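Vestitone reductase (Medicago sativa, PDB 2P4H) reduces (3R)-vestitone stereospecifically with NADPH, the penultimate step in making the phytoalexin medicarpin for plant defence. Local coordinates at residues S15-S20 / D229-H234; F79-P84 / I121-G126. All coordinates share one frame; numbering follows the deposited sequence.

Contact 1: S15-S20 / D229-H234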
# COMPACT_ATOMS: atom_id res chain seq x y z
N SER A 15 8.24 -4.62 3.81
CA SER A 15 8.73 -5.75 4.59
C SER A 15 7.78 -6.93 4.54
O SER A 15 8.21 -8.08 4.50
CB SER A 15 9.01 -5.34 6.05
OG SER A 15 7.86 -4.86 6.71
N TRP A 16 6.47 -6.67 4.52
CA TRP A 16 5.52 -7.78 4.46
C TRP A 16 5.63 -8.46 3.10
O TRP A 16 5.55 -9.69 3.00
CB TRP A 16 4.08 -7.31 4.69
CG TRP A 16 3.18 -8.49 4.87
CD1 TRP A 16 2.44 -9.12 3.91
CD2 TRP A 16 3.04 -9.26 6.07
NE1 TRP A 16 1.85 -10.25 4.44
CE2 TRP A 16 2.21 -10.36 5.76
CE3 TRP A 16 3.55 -9.14 7.37
CZ2 TRP A 16 1.87 -11.33 6.71
CZ3 TRP A 16 3.21 -10.11 8.31
CH2 TRP A 16 2.38 -11.19 7.97
N ILE A 17 5.81 -7.67 2.05
CA ILE A 17 5.95 -8.23 0.71
C ILE A 17 7.22 -9.07 0.61
O ILE A 17 7.22 -10.11 -0.06
CB ILE A 17 5.94 -7.10 -0.35
CG1 ILE A 17 4.50 -6.59 -0.53
CG2 ILE A 17 6.50 -7.59 -1.68
CD1 ILE A 17 4.35 -5.46 -1.53
N ILE A 18 8.30 -8.65 1.27
CA ILE A 18 9.54 -9.42 1.24
C ILE A 18 9.28 -10.77 1.93
O ILE A 18 9.69 -11.82 1.43
CB ILE A 18 10.68 -8.68 1.96
CG1 ILE A 18 11.13 -7.49 1.11
CG2 ILE A 18 11.85 -9.63 2.23
CD1 ILE A 18 12.22 -6.65 1.74
N LYS A 19 8.59 -10.72 3.06
CA LYS A 19 8.25 -11.93 3.81
C LYS A 19 7.47 -12.88 2.90
O LYS A 19 7.79 -14.07 2.79
CB LYS A 19 7.40 -11.55 5.02
CG LYS A 19 6.81 -12.71 5.80
CD LYS A 19 5.97 -12.20 6.96
CE LYS A 19 5.29 -13.32 7.73
NZ LYS A 19 4.27 -14.04 6.92
N SER A 20 6.46 -12.34 2.23
CA SER A 20 5.61 -13.10 1.32
C SER A 20 6.38 -13.70 0.15
O SER A 20 6.19 -14.86 -0.20
CB SER A 20 4.49 -12.19 0.80
OG SER A 20 3.74 -12.83 -0.22
N ASP A 229 -3.28 -9.83 1.42
CA ASP A 229 -3.94 -9.90 0.12
C ASP A 229 -3.22 -8.93 -0.82
O ASP A 229 -3.17 -9.17 -2.03
CB ASP A 229 -5.43 -9.57 0.21
CG ASP A 229 -6.29 -10.80 0.46
OD1 ASP A 229 -5.94 -11.88 -0.08
OD2 ASP A 229 -7.31 -10.70 1.16
N VAL A 230 -2.65 -7.86 -0.28
CA VAL A 230 -1.91 -6.93 -1.13
C VAL A 230 -0.66 -7.64 -1.65
O VAL A 230 -0.31 -7.51 -2.83
CB VAL A 230 -1.49 -5.65 -0.37
CG1 VAL A 230 -0.64 -4.77 -1.28
CG2 VAL A 230 -2.72 -4.88 0.08
N ALA A 231 0.01 -8.40 -0.79
CA ALA A 231 1.20 -9.13 -1.20
C ALA A 231 0.79 -10.18 -2.24
O ALA A 231 1.46 -10.35 -3.25
CB ALA A 231 1.86 -9.81 0.00
N ARG A 232 -0.32 -10.86 -1.99
CA ARG A 232 -0.81 -11.87 -2.93
C ARG A 232 -1.15 -11.24 -4.28
O ARG A 232 -0.89 -11.84 -5.32
CB ARG A 232 -2.04 -12.58 -2.35
CG ARG A 232 -1.73 -13.51 -1.18
CD ARG A 232 -2.96 -14.22 -0.63
NE ARG A 232 -3.59 -15.09 -1.62
CZ ARG A 232 -4.65 -14.76 -2.35
NH1 ARG A 232 -5.23 -13.58 -2.21
NH2 ARG A 232 -5.12 -15.61 -3.25
N ALA A 233 -1.72 -10.03 -4.26
CA ALA A 233 -2.07 -9.34 -5.50
C ALA A 233 -0.82 -9.02 -6.32
O ALA A 233 -0.83 -9.10 -7.54
CB ALA A 233 -2.85 -8.07 -5.20
N HIS A 234 0.26 -8.63 -5.64
CA HIS A 234 1.52 -8.32 -6.32
C HIS A 234 2.03 -9.56 -7.05
O HIS A 234 2.39 -9.49 -8.22
CB HIS A 234 2.59 -7.87 -5.31
CG HIS A 234 2.48 -6.42 -4.92
ND1 HIS A 234 3.35 -5.46 -5.38
CD2 HIS A 234 1.63 -5.79 -4.08
CE1 HIS A 234 3.03 -4.29 -4.85
NE2 HIS A 234 1.98 -4.47 -4.06
O HOH W 1 4.32 -10.34 -2.46

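Contact 2: F79-P84 / I121-G126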
# COMPACT_ATOMS: atom_id res chain seq x y z
N PHE A 79 8.87 -4.32 -7.52
CA PHE A 79 7.74 -3.85 -6.73
C PHE A 79 8.21 -2.55 -6.08
O PHE A 79 8.98 -2.57 -5.11
CB PHE A 79 7.35 -4.86 -5.64
CG PHE A 79 6.86 -6.19 -6.16
CD1 PHE A 79 6.56 -6.37 -7.51
CD2 PHE A 79 6.69 -7.26 -5.29
CE1 PHE A 79 6.09 -7.61 -7.97
CE2 PHE A 79 6.23 -8.49 -5.74
CZ PHE A 79 5.92 -8.67 -7.09
N HIS A 80 7.76 -1.43 -6.62
CA HIS A 80 8.16 -0.13 -6.11
C HIS A 80 7.15 0.37 -5.08
O HIS A 80 6.11 0.92 -5.43
CB HIS A 80 8.27 0.87 -7.27
CG HIS A 80 8.95 2.15 -6.89
ND1 HIS A 80 8.87 3.30 -7.64
CD2 HIS A 80 9.72 2.45 -5.82
CE1 HIS A 80 9.58 4.25 -7.06
NE2 HIS A 80 10.10 3.76 -5.95
N THR A 81 7.48 0.16 -3.80
CA THR A 81 6.60 0.56 -2.69
C THR A 81 7.09 1.79 -1.94
O THR A 81 6.39 2.30 -1.06
CB THR A 81 6.47 -0.58 -1.65
OG1 THR A 81 7.59 -0.54 -0.76
CG2 THR A 81 6.43 -1.94 -2.33
N ALA A 82 8.29 2.26 -2.27
CA ALA A 82 8.88 3.41 -1.60
C ALA A 82 8.59 4.77 -2.24
O ALA A 82 8.34 4.87 -3.44
CB ALA A 82 10.38 3.21 -1.49
N SER A 83 8.63 5.80 -1.40
CA SER A 83 8.42 7.18 -1.83
C SER A 83 9.42 8.07 -1.09
O SER A 83 9.89 7.72 -0.01
CB SER A 83 6.99 7.64 -1.50
OG SER A 83 6.08 7.22 -2.51
N PRO A 84 9.76 9.23 -1.67
CA PRO A 84 10.72 10.16 -1.07
C PRO A 84 10.31 10.65 0.32
O PRO A 84 11.13 10.70 1.24
CB PRO A 84 10.79 11.29 -2.09
CG PRO A 84 9.43 11.27 -2.71
CD PRO A 84 9.19 9.80 -2.91
N ILE A 121 5.47 -3.14 -10.69
CA ILE A 121 4.27 -2.84 -9.93
C ILE A 121 4.50 -1.68 -8.98
O ILE A 121 5.36 -1.74 -8.09
CB ILE A 121 3.78 -4.08 -9.15
CG1 ILE A 121 3.59 -5.25 -10.12
CG2 ILE A 121 2.47 -3.78 -8.44
CD1 ILE A 121 3.03 -6.51 -9.48
N TYR A 122 3.73 -0.63 -9.18
CA TYR A 122 3.83 0.58 -8.38
C TYR A 122 2.71 0.67 -7.35
O TYR A 122 1.54 0.50 -7.69
CB TYR A 122 3.78 1.82 -9.28
CG TYR A 122 3.97 3.11 -8.53
CD1 TYR A 122 5.22 3.44 -8.00
CD2 TYR A 122 2.90 3.98 -8.30
CE1 TYR A 122 5.40 4.61 -7.27
CE2 TYR A 122 3.08 5.16 -7.57
CZ TYR A 122 4.34 5.46 -7.06
OH TYR A 122 4.54 6.60 -6.32
N THR A 123 3.09 0.95 -6.11
CA THR A 123 2.14 1.08 -5.02
C THR A 123 1.53 2.48 -5.02
O THR A 123 2.24 3.46 -4.80
CB THR A 123 2.83 0.85 -3.66
OG1 THR A 123 3.21 -0.53 -3.55
CG2 THR A 123 1.91 1.22 -2.51
N SER A 124 0.23 2.58 -5.27
CA SER A 124 -0.43 3.88 -5.22
C SER A 124 -1.32 3.94 -3.98
O SER A 124 -1.21 3.09 -3.10
CB SER A 124 -1.23 4.17 -6.49
OG SER A 124 -1.59 5.55 -6.52
N SER A 125 -2.23 4.91 -3.94
CA SER A 125 -3.05 5.14 -2.76
C SER A 125 -4.45 5.66 -3.06
O SER A 125 -4.69 6.25 -4.11
CB SER A 125 -2.31 6.15 -1.88
OG SER A 125 -3.17 6.83 -0.98
N GLY A 126 -5.37 5.44 -2.12
CA GLY A 126 -6.73 5.93 -2.29
C GLY A 126 -6.73 7.44 -2.36
O GLY A 126 -7.67 8.05 -2.86
O HOH W 2 7.33 6.88 -5.50

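Contact 1: S15-S20 / D229-H234
Helix 12-23 of the Rossmann fold, whose start belongs to the glycine-rich segment predicted to bind NADP(+), packs here on helix 227-239, with Ile17 and Ala231 as the nearest backbone pair. The short segments lie 9.3 Å apart at their axes and cross at -61°. Ala231 suits such a crossing because its side chain is a single methyl: CB lies in the corner formed by Ser20 (OG 3.6 Å away) and the edge of the Trp16 indole (CD1 4.0 Å away). Small residues thus let the backbones approach while larger ones fill the flanks. Trp16 NE1 is also hydrogen-bonded to Asp228 OD1. Ile17 holds CG1 anti to its carbonyl carbon (chi1 -75°) and continues extended, reaching its CD1 methyl over one face of the His234 ring. This CH-pi contact is nearly centred, with CD1 3.6 Å from the ring centroid and 11° off the normal. An alanine in place of His234 would probably leave the Ile17 CD1 methyl without its aromatic seat and open a gap next to Phe79 of the sheet. Between the helices a water donates to Ala231 O at 3.0 Å and makes a weak, longer bond to Ser20 OG.

Contact 2: F79-P84 / I121-G126
Ile121 O accepts the shortest hydrogen bond of this pair of parallel strands, from His80 N at 2.8 Å, nearly along the C=O axis. The same oxygen also receives a CA-H...O contact from Phe79 CA at 3.5 Å. Two residues beyond Ile121, Thr123 N donates to His80 O at 3.1 Å in an almost straight bond, with an N-H...O angle of 169°. His80 thus gives through its N and receives through its O, the alternation expected of parallel strands, here between central strands of the Rossmann sheet.

Side chains alternate between the faces. Phe79 and Ile121 lie side by side on one, where the ring's CE1 meets the Ile121 CD1 methyl at 3.6 Å; an aromatic and a branched aliphatic residue suit a face buried under helices. His80 and Tyr122 share the other, their planes inclined at 62°, with the imidazole beside the edge of the phenol. Tyr122 holds CG anti to its backbone N (chi1 -176°), and its long ring carries OH towards the loop that follows strand 77-80. There a water links OH, at 2.9 Å, to Ala82 O, so the phenol fills space and also has an indirect, water-mediated tie to the loop.

Beyond the paired residues, Thr81 CG2 rests against Thr123 OG1 at 3.7 Å, while Thr81 OG1 bonds to Thr7 O. Ser83 OG bonds to Lys164 NZ; Tyr160 and Lys164 have the Tyr-x-x-x-Lys spacing familiar in short-chain dehydrogenases/reductases.

Strand 3-7 flanks 77-80 and strand 182-187 flanks 119-125. Helices 12-23 and 227-239 cover the face of Phe79 and Ile121, whereas helices 95-111 and 158-177 cover that of His80 and Tyr122.

Contact 2 is nested within the chain loop closed by contact 1: helix 12-23 comes first, then strands 77-80 and 119-125, and finally helix 227-239. The centres of the two contacts are about 13 Å apart, and the contacts form successive layers of one Rossmann domain, the crossed helices of contact 1 lying on the parallel sheet to which contact 2 belongs. The layers touch directly. The rings of His234 and Phe79 meet edge-to-face, and Ile17 CG2 packs on Phe79 CD2 at 3.6 Å. Leu13, predicted to bind NADP(+), neighbours both Ile17 and Thr123, so both layers reach the probable cofactor site, although the segments joined in contact 1 lie over 200 residues apart.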